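Side-chain contacts in tryptophanyl-tRNA synthetase (Mycoplasma pneumoniae, PDB 2YY5), which probably catalyses the ATP-dependent attachment of tryptophan to its cognate tRNA, with release of AMP and diphosphate: residues 92-95 and 96-99; 220-223 and 224-228; 239-242 and 243-246; 262-265 and 266-269. The protein carries 1 engineered substitution. All coordinates share one frame; numbering follows the deposited sequence.

Overall arrangement
All four contacts are local ones between neighbours along the chain, but they sit in very different places. Contact 1 is the buried one, on helix 87-98 against the second subunit, and its side chains are almost wholly apolar. It stands on the opposite side of the chain's centre from the other three, about 44 Å from contact 2 between centres. Contacts 2 and 4 are partly buried and share a support, since both pack side chains on helix 284-308. Contact 3, a loop leading into helix 246-259, is mostly at the surface. Charged and amide groups enter contacts 2 to 4, some exposed (Lys220 with Glu221, Gln265 with Asn269) and some buried (Lys226, Gln245, Asn264).

Contact 1: residues 92-95 and 96-99; sequences MGYL and MMVQ
Tyr94 meets Val98 twice, once through its backbone and once through its ring. Val98 N donates to Tyr94 O at 3.0 Å, nearly straight at 167°, while Val98 CG1 lies over one face of the tyrosine ring, 3.9 Å from its centroid, as a CH-pi contact. On the preceding rungs of the helix Met96 N binds Met92 O (3.1 Å) and Met97 N binds Gly93 O (2.9 Å). Gln99 N reaches Leu95 O only weakly, at 3.2 Å and 124°, and also gives a bond to Met96 O at 2.9 Å. Met97 O is taken up by Ser100 OG. Met97 runs extended to its sulfur and then bends (chi3 63°), which carries CE to the ring at Tyr94 CD2, 3.4 Å away. The phenol OH donates to Leu45 O of the second subunit, so this polar atom is satisfied across the dimer. Leu95 and Val98 rest on Ile48 of the second subunit, while Met92 and Met96 face helices of their own chain. This is a buried interface helix of the homodimeric class I tryptophanyl-tRNA synthetase.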
loop_
_atom_site.group_PDB
_atom_site.type_symbol
_atom_site.label_atom_id
_atom_site.label_comp_id
_atom_site.label_asym_id
_atom_site.label_seq_id
_atom_site.Cartn_x
_atom_site.Cartn_y
_atom_site.Cartn_z
ATOM N N MET B 92 -7.643 1.871 -0.023
ATOM C CA MET B 92 -7.951 2.671 1.151
ATOM C C MET B 92 -6.746 2.659 2.086
ATOM O O MET B 92 -6.395 3.683 2.675
ATOM C CB MET B 92 -9.198 2.121 1.865
ATOM C CG MET B 92 -9.630 2.913 3.105
ATOM S SD MET B 92 -9.995 4.676 2.801
ATOM C CE MET B 92 -11.744 4.609 2.548
ATOM N N GLY B 93 -6.104 1.498 2.199
ATOM C CA GLY B 93 -4.942 1.361 3.060
ATOM C C GLY B 93 -3.836 2.293 2.620
ATOM O O GLY B 93 -3.074 2.817 3.445
ATOM N N TYR B 94 -3.763 2.507 1.308
ATOM C CA TYR B 94 -2.766 3.392 0.720
ATOM C C TYR B 94 -3.046 4.850 1.063
ATOM O O TYR B 94 -2.119 5.605 1.371
ATOM C CB TYR B 94 -2.716 3.214 -0.804
ATOM C CG TYR B 94 -1.668 4.078 -1.483
ATOM C CD1 TYR B 94 -1.971 5.362 -1.942
ATOM C CD2 TYR B 94 -0.363 3.626 -1.617
ATOM C CE1 TYR B 94 -0.994 6.166 -2.510
ATOM C CE2 TYR B 94 0.616 4.416 -2.180
ATOM C CZ TYR B 94 0.306 5.681 -2.623
ATOM O OH TYR B 94 1.318 6.446 -3.152
ATOM N N LEU B 95 -4.313 5.256 1.015
ATOM C CA LEU B 95 -4.649 6.643 1.336
ATOM C C LEU B 95 -4.284 6.922 2.782
ATOM O O LEU B 95 -3.784 7.993 3.113
ATOM C CB LEU B 95 -6.139 6.917 1.119
ATOM C CG LEU B 95 -6.679 6.713 -0.291
ATOM C CD1 LEU B 95 -8.107 7.200 -0.350
ATOM C CD2 LEU B 95 -5.816 7.466 -1.290
ATOM N N MET B 96 -4.543 5.946 3.643
ATOM C CA MET B 96 -4.225 6.064 5.057
ATOM C C MET B 96 -2.708 6.186 5.221
ATOM O O MET B 96 -2.224 7.096 5.897
ATOM C CB MET B 96 -4.752 4.840 5.807
ATOM C CG MET B 96 -5.872 5.129 6.804
ATOM S SD MET B 96 -7.313 6.009 6.165
ATOM C CE MET B 96 -7.139 7.568 7.023
ATOM N N MET B 97 -1.964 5.289 4.575
ATOM C CA MET B 97 -0.501 5.291 4.641
ATOM C C MET B 97 0.140 6.627 4.231
ATOM O O MET B 97 1.036 7.128 4.915
ATOM C CB MET B 97 0.069 4.156 3.773
ATOM C CG MET B 97 1.599 4.078 3.752
ATOM S SD MET B 97 2.271 2.680 2.828
ATOM C CE MET B 97 1.667 3.064 1.107
ATOM N N VAL B 98 -0.308 7.202 3.119
ATOM C CA VAL B 98 0.245 8.472 2.676
ATOM C C VAL B 98 -0.155 9.594 3.617
ATOM O O VAL B 98 0.436 10.670 3.575
ATOM C CB VAL B 98 -0.211 8.864 1.254
ATOM C CG1 VAL B 98 0.333 7.890 0.249
ATOM C CG2 VAL B 98 -1.731 8.952 1.190
ATOM N N GLN B 99 -1.162 9.358 4.457
ATOM C CA GLN B 99 -1.590 10.385 5.401
ATOM C C GLN B 99 -0.973 10.199 6.783
ATOM O O GLN B 99 -1.255 10.964 7.701
ATOM C CB GLN B 99 -3.109 10.419 5.522
ATOM C CG GLN B 99 -3.809 11.148 4.389
ATOM C CD GLN B 99 -3.465 12.635 4.325
ATOM O OE1 GLN B 99 -2.688 13.071 3.471
ATOM N NE2 GLN B 99 -4.044 13.417 5.234
#

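Contact 2: residues 220-223 and 224-228; sequences KEVV and VKKIR
Val222 holds CG1 anti to its backbone nitrogen (chi1 178°), and Lys226, one turn on, turns CG away from its own carbonyl carbon (chi1 -69°) and runs straight from there to NZ. The two side chains therefore lie alongside each other and point the same way, with Val222 CG1 against Lys226 CE at 3.5 Å. Val223 and Ile227 repeat the pattern on the adjoining strip of the helix: Val223 CG1 meets Ile227 CD1 at 3.5 Å, again side by side. Under both pairs run backbone bonds, Lys226 N to Val222 O (3.0 Å, 172°) and Ile227 N to Val223 O (3.2 Å). What the valine touches in Lys226 is the aliphatic stem; the ammonium passes beyond it to a salt bridge with Asp218 and to the carbonyls of Gln210 and Val213. Three acceptors thus grip one buried charge and tie the helix to the loop in front of it. At the exposed start, Lys220 NZ pairs with Glu221 OE1 at 3.1 Å, approaching from above the carboxylate plane. Val223, Val224 and Ile227 press on helix 284-308. The whole is an amphipathic alpha helix built on i to i+4 pairs, set in the chain a little after the 'KMSKS' motif of the class I synthetases.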
loop_
_atom_site.group_PDB
_atom_site.type_symbol
_atom_site.label_atom_id
_atom_site.label_comp_id
_atom_site.label_asym_id
_atom_site.label_seq_id
_atom_site.Cartn_x
_atom_site.Cartn_y
_atom_site.Cartn_z
ATOM N N LYS B 220 -7.354 -33.421 22.386
ATOM C CA LYS B 220 -7.638 -33.487 23.818
ATOM C C LYS B 220 -6.446 -33.842 24.705
ATOM O O LYS B 220 -6.237 -33.205 25.745
ATOM C CB LYS B 220 -8.793 -34.455 24.103
ATOM C CG LYS B 220 -8.678 -35.859 23.483
ATOM C CD LYS B 220 -9.970 -36.676 23.722
ATOM C CE LYS B 220 -10.145 -37.871 22.767
ATOM N NZ LYS B 220 -9.367 -39.094 23.118
ATOM N N GLU B 221 -5.656 -34.833 24.306
ATOM C CA GLU B 221 -4.522 -35.228 25.131
ATOM C C GLU B 221 -3.516 -34.108 25.302
ATOM O O GLU B 221 -2.881 -33.988 26.352
ATOM C CB GLU B 221 -3.830 -36.462 24.561
ATOM C CG GLU B 221 -4.703 -37.691 24.559
ATOM C CD GLU B 221 -5.486 -37.850 23.274
ATOM O OE1 GLU B 221 -6.287 -38.802 23.191
ATOM O OE2 GLU B 221 -5.294 -37.034 22.345
ATOM N N VAL B 222 -3.373 -33.280 24.275
ATOM C CA VAL B 222 -2.441 -32.167 24.355
ATOM C C VAL B 222 -3.029 -31.088 25.269
ATOM O O VAL B 222 -2.326 -30.528 26.108
ATOM C CB VAL B 222 -2.133 -31.605 22.948
ATOM C CG1 VAL B 222 -1.200 -30.407 23.051
ATOM C CG2 VAL B 222 -1.493 -32.701 22.091
ATOM N N VAL B 223 -4.324 -30.818 25.121
ATOM C CA VAL B 223 -5.003 -29.834 25.964
ATOM C C VAL B 223 -4.871 -30.242 27.437
ATOM O O VAL B 223 -4.636 -29.396 28.312
ATOM C CB VAL B 223 -6.507 -29.730 25.612
ATOM C CG1 VAL B 223 -7.209 -28.818 26.600
ATOM C CG2 VAL B 223 -6.678 -29.205 24.190
ATOM N N VAL B 224 -5.022 -31.542 27.700
ATOM C CA VAL B 224 -4.904 -32.081 29.053
ATOM C C VAL B 224 -3.524 -31.810 29.649
ATOM O O VAL B 224 -3.417 -31.301 30.770
ATOM C CB VAL B 224 -5.152 -33.609 29.081
ATOM C CG1 VAL B 224 -4.717 -34.191 30.419
ATOM C CG2 VAL B 224 -6.622 -33.899 28.867
ATOM N N LYS B 225 -2.471 -32.142 28.907
ATOM C CA LYS B 225 -1.115 -31.931 29.407
ATOM C C LYS B 225 -0.785 -30.453 29.650
ATOM O O LYS B 225 -0.227 -30.086 30.689
ATOM C CB LYS B 225 -0.085 -32.523 28.437
ATOM C CG LYS B 225 1.350 -32.522 28.983
ATOM C CD LYS B 225 2.404 -32.743 27.892
ATOM C CE LYS B 225 2.560 -31.508 26.998
ATOM N NZ LYS B 225 3.628 -31.661 25.959
ATOM N N LYS B 226 -1.131 -29.603 28.689
ATOM C CA LYS B 226 -0.836 -28.177 28.797
ATOM C C LYS B 226 -1.448 -27.506 30.012
ATOM O O LYS B 226 -0.798 -26.699 30.675
ATOM C CB LYS B 226 -1.294 -27.450 27.531
ATOM C CG LYS B 226 -0.481 -27.806 26.315
ATOM C CD LYS B 226 -0.906 -27.018 25.105
ATOM C CE LYS B 226 0.046 -27.300 23.962
ATOM N NZ LYS B 226 -0.289 -26.514 22.762
ATOM N N ILE B 227 -2.701 -27.841 30.297
ATOM C CA ILE B 227 -3.401 -27.250 31.419
ATOM C C ILE B 227 -2.882 -27.792 32.742
ATOM O O ILE B 227 -2.699 -27.034 33.699
ATOM C CB ILE B 227 -4.916 -27.478 31.268
ATOM C CG1 ILE B 227 -5.421 -26.657 30.073
ATOM C CG2 ILE B 227 -5.646 -27.074 32.531
ATOM C CD1 ILE B 227 -6.786 -27.041 29.567
ATOM N N ARG B 228 -2.617 -29.094 32.788
ATOM C CA ARG B 228 -2.102 -29.714 34.002
ATOM C C ARG B 228 -0.794 -29.064 34.426
ATOM O O ARG B 228 -0.463 -29.039 35.604
ATOM C CB ARG B 228 -1.845 -31.198 33.776
ATOM C CG ARG B 228 -1.340 -31.916 35.015
ATOM C CD ARG B 228 -2.486 -32.600 35.718
ATOM N NE ARG B 228 -3.092 -33.585 34.827
ATOM C CZ ARG B 228 -4.169 -34.306 35.118
ATOM N NH1 ARG B 228 -4.641 -35.177 34.236
ATOM N NH2 ARG B 228 -4.773 -34.154 36.286
#

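Contact 3: residues 239-242 and 243-246; sequences RFAS and KTQP. Engineered in segment 239-242: Ser242 (natural residue Pro).
Gln245 folds back over Ala241 and ends beside Arg239. Its backbone starts the contact: Gln245 N donates to Ala241 O at 2.7 Å. The same carbonyl receives a second, weak bond from Thr244 N, 3.0 Å away and strongly bent at 123°. One acceptor thus gathers two amides, and the bond from Gln245 N back to Ala241 O closes an alpha-turn just before the helix. From there the glutamine side chain can be followed outward. Its CB stays 4.0 Å from Ala241 O. CG leaves opposite the carbonyl carbon (chi1 -55°), and the chain then runs extended, which takes the amide past the methyl of Ala241 to the edge of the Arg239 guanidinium, on its NE side. The amide lies close to the guanidinium plane in position, yet its own plane is turned 77° from it, so the groups meet across each other without stacking. Thr244 also borders the Ala241 methyl, with OG1 3.3 Å from Ala241 CB. Ser242, an engineered residue where the natural sequence has proline, contributes its carbonyl, and Pro246 CD rests 3.7 Å from Ser242 O. Gln245 is the N-cap residue of helix 246-259 and Pro246 is the first residue within it. Thr249, one turn in, binds Gln245 O and Ala241 N through OG1, stitching the loop to the helix. Phe240 lies on the flank of that helix, its backbone N held by Glu276 of helix 275-278, while Pro246 packs on Pro199 of a neighbouring loop.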
loop_
_atom_site.group_PDB
_atom_site.type_symbol
_atom_site.label_atom_id
_atom_site.label_comp_id
_atom_site.label_asym_id
_atom_site.label_seq_id
_atom_site.Cartn_x
_atom_site.Cartn_y
_atom_site.Cartn_z
ATOM N N ARG B 239 -8.971 -17.482 43.441
ATOM C CA ARG B 239 -9.757 -16.258 43.400
ATOM C C ARG B 239 -9.253 -15.418 42.237
ATOM O O ARG B 239 -8.221 -15.737 41.642
ATOM C CB ARG B 239 -9.563 -15.470 44.691
ATOM C CG ARG B 239 -8.123 -15.033 44.925
ATOM C CD ARG B 239 -8.017 -14.233 46.197
ATOM N NE ARG B 239 -6.846 -14.609 46.978
ATOM C CZ ARG B 239 -6.793 -14.536 48.304
ATOM N NH1 ARG B 239 -7.847 -14.102 48.984
ATOM N NH2 ARG B 239 -5.694 -14.908 48.948
ATOM N N PHE B 240 -9.972 -14.346 41.920
ATOM C CA PHE B 240 -9.562 -13.459 40.840
ATOM C C PHE B 240 -8.620 -12.380 41.364
ATOM O O PHE B 240 -9.041 -11.460 42.063
ATOM C CB PHE B 240 -10.777 -12.797 40.180
ATOM C CG PHE B 240 -11.646 -13.747 39.406
ATOM C CD1 PHE B 240 -12.602 -14.526 40.053
ATOM C CD2 PHE B 240 -11.502 -13.871 38.026
ATOM C CE1 PHE B 240 -13.406 -15.419 39.334
ATOM C CE2 PHE B 240 -12.298 -14.756 37.296
ATOM C CZ PHE B 240 -13.252 -15.532 37.952
ATOM N N ALA B 241 -7.340 -12.494 41.029
ATOM C CA ALA B 241 -6.359 -11.510 41.475
ATOM C C ALA B 241 -5.295 -11.307 40.414
ATOM O O ALA B 241 -4.128 -11.621 40.625
ATOM C CB ALA B 241 -5.713 -11.955 42.786
ATOM N N SER B 242 -5.710 -10.768 39.274
ATOM C CA SER B 242 -4.797 -10.522 38.171
ATOM C C SER B 242 -3.422 -10.059 38.637
ATOM O O SER B 242 -2.408 -10.668 38.304
ATOM C CB SER B 242 -5.392 -9.477 37.221
ATOM O OG SER B 242 -5.528 -8.214 37.848
ATOM N N LYS B 243 -3.401 -8.991 39.426
ATOM C CA LYS B 243 -2.163 -8.405 39.917
ATOM C C LYS B 243 -1.221 -9.311 40.713
ATOM O O LYS B 243 -0.009 -9.276 40.502
ATOM C CB LYS B 243 -2.489 -7.153 40.736
ATOM C CG LYS B 243 -3.122 -6.022 39.927
ATOM C CD LYS B 243 -2.199 -5.565 38.799
ATOM C CE LYS B 243 -2.813 -4.440 37.973
ATOM N NZ LYS B 243 -1.905 -4.001 36.870
ATOM N N THR B 244 -1.760 -10.125 41.616
ATOM C CA THR B 244 -0.918 -10.991 42.440
ATOM C C THR B 244 -0.838 -12.467 42.055
ATOM O O THR B 244 0.154 -13.132 42.362
ATOM C CB THR B 244 -1.332 -10.902 43.912
ATOM O OG1 THR B 244 -2.726 -11.207 44.040
ATOM C CG2 THR B 244 -1.070 -9.508 44.440
ATOM N N GLN B 245 -1.875 -12.988 41.406
ATOM C CA GLN B 245 -1.879 -14.387 40.980
ATOM C C GLN B 245 -2.306 -14.499 39.517
ATOM O O GLN B 245 -3.375 -15.035 39.207
ATOM C CB GLN B 245 -2.819 -15.191 41.863
ATOM C CG GLN B 245 -2.491 -15.056 43.320
ATOM C CD GLN B 245 -3.431 -15.841 44.192
ATOM O OE1 GLN B 245 -3.387 -17.071 44.221
ATOM N NE2 GLN B 245 -4.300 -15.138 44.905
ATOM N N PRO B 246 -1.462 -14.001 38.594
ATOM C CA PRO B 246 -1.761 -14.044 37.161
ATOM C C PRO B 246 -2.174 -15.419 36.655
ATOM O O PRO B 246 -3.179 -15.548 35.960
ATOM C CB PRO B 246 -0.468 -13.533 36.528
ATOM C CG PRO B 246 0.573 -13.927 37.518
ATOM C CD PRO B 246 -0.076 -13.558 38.815
#

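Contact 4: residues 262-265 and 266-269; sequences PVNQ and SLTN
The amides of Gln265 and Asn269 meet almost at right angles, their planes 82° apart, so neither lies flat on the other. Contact is made by the amino end of one and the oxygen of the other: Gln265 NE2 donates to Asn269 OD1 at 2.9 Å, with a bent N-H...O angle of 143°. The oxygen lies somewhat out of the glutamine amide plane, and the nitrogen in turn is tilted from the plane of the asparagine carbonyl. Gln265 reaches this place by a bend at chi2 (65°), which swings its amide onward along the helix toward Asn269. Beneath it Asn269 N binds Gln265 O at 3.0 Å, so this pair of residues is joined through both backbone and side chain, on the exposed side of the helix. A third amide, that of Asn264, turns inward: Asn297 serves its OD1, and the carbonyls of Leu258 and Ala294 take its ND2. It is occupied by these neighbours and does not cap the helix, although Asn264 holds the N-cap position. The backbone carbonyl of Asn264 does the helical work, accepting Thr268 N at 2.8 Å. Leu267 CB passes 4.3 Å from Asn264 CB, and the rest of that leucine packs between helices 246-259 and 284-308. Ahead of the helix, Pro262 to Gln265 form a type II beta turn with Asn264 at its third position, where phi is positive, closed by a weak bond from Gln265 N to Pro262 O at 3.0 Å. The motif is a type II turn running directly into the first turn of helix 265-271, and it connects that helix to 246-259.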
loop_
_atom_site.group_PDB
_atom_site.type_symbol
_atom_site.label_atom_id
_atom_site.label_comp_id
_atom_site.label_asym_id
_atom_site.label_seq_id
_atom_site.Cartn_x
_atom_site.Cartn_y
_atom_site.Cartn_z
ATOM N N PRO B 262 -22.961 -23.547 25.394
ATOM C CA PRO B 262 -23.979 -24.603 25.505
ATOM C C PRO B 262 -23.332 -25.887 26.020
ATOM O O PRO B 262 -23.790 -26.479 27.004
ATOM C CB PRO B 262 -24.492 -24.731 24.081
ATOM C CG PRO B 262 -24.483 -23.290 23.635
ATOM C CD PRO B 262 -23.120 -22.811 24.128
ATOM N N VAL B 263 -22.274 -26.330 25.351
ATOM C CA VAL B 263 -21.559 -27.500 25.834
ATOM C C VAL B 263 -21.049 -26.938 27.164
ATOM O O VAL B 263 -20.842 -25.732 27.275
ATOM C CB VAL B 263 -20.368 -27.857 24.918
ATOM C CG1 VAL B 263 -19.815 -29.225 25.288
ATOM C CG2 VAL B 263 -20.810 -27.844 23.469
ATOM N N ASN B 264 -20.857 -27.778 28.169
ATOM C CA ASN B 264 -20.412 -27.293 29.474
ATOM C C ASN B 264 -21.601 -26.841 30.330
ATOM O O ASN B 264 -21.425 -26.294 31.422
ATOM C CB ASN B 264 -19.419 -26.128 29.337
ATOM C CG ASN B 264 -18.116 -26.541 28.675
ATOM O OD1 ASN B 264 -17.821 -27.729 28.552
ATOM N ND2 ASN B 264 -17.321 -25.555 28.260
ATOM N N GLN B 265 -22.812 -27.063 29.833
ATOM C CA GLN B 265 -24.016 -26.702 30.578
ATOM C C GLN B 265 -24.012 -27.438 31.918
ATOM O O GLN B 265 -24.265 -26.850 32.968
ATOM C CB GLN B 265 -25.265 -27.112 29.797
ATOM C CG GLN B 265 -26.559 -26.728 30.463
ATOM C CD GLN B 265 -26.723 -25.229 30.546
ATOM O OE1 GLN B 265 -26.688 -24.537 29.529
ATOM N NE2 GLN B 265 -26.903 -24.715 31.756
ATOM N N SER B 266 -23.727 -28.735 31.860
ATOM C CA SER B 266 -23.691 -29.576 33.044
ATOM C C SER B 266 -22.556 -29.153 33.942
ATOM O O SER B 266 -22.680 -29.171 35.164
ATOM C CB SER B 266 -23.491 -31.038 32.652
ATOM O OG SER B 266 -24.485 -31.456 31.737
ATOM N N LEU B 267 -21.442 -28.775 33.330
ATOM C CA LEU B 267 -20.282 -28.359 34.094
ATOM C C LEU B 267 -20.612 -27.086 34.878
ATOM O O LEU B 267 -20.367 -27.018 36.081
ATOM C CB LEU B 267 -19.089 -28.122 33.165
ATOM C CG LEU B 267 -17.684 -28.337 33.736
ATOM C CD1 LEU B 267 -16.654 -27.755 32.784
ATOM C CD2 LEU B 267 -17.556 -27.678 35.091
ATOM N N THR B 268 -21.183 -26.084 34.212
ATOM C CA THR B 268 -21.509 -24.841 34.902
ATOM C C THR B 268 -22.604 -25.039 35.956
ATOM O O THR B 268 -22.613 -24.368 36.991
ATOM C CB THR B 268 -21.914 -23.716 33.905
ATOM O OG1 THR B 268 -22.139 -22.499 34.630
ATOM C CG2 THR B 268 -23.170 -24.088 33.130
ATOM N N ASN B 269 -23.520 -25.966 35.705
ATOM C CA ASN B 269 -24.580 -26.241 36.668
ATOM C C ASN B 269 -23.947 -26.865 37.907
ATOM O O ASN B 269 -24.215 -26.453 39.034
ATOM C CB ASN B 269 -25.609 -27.193 36.063
ATOM C CG ASN B 269 -26.561 -26.493 35.120
ATOM O OD1 ASN B 269 -26.191 -25.528 34.453
ATOM N ND2 ASN B 269 -27.793 -26.982 35.051
#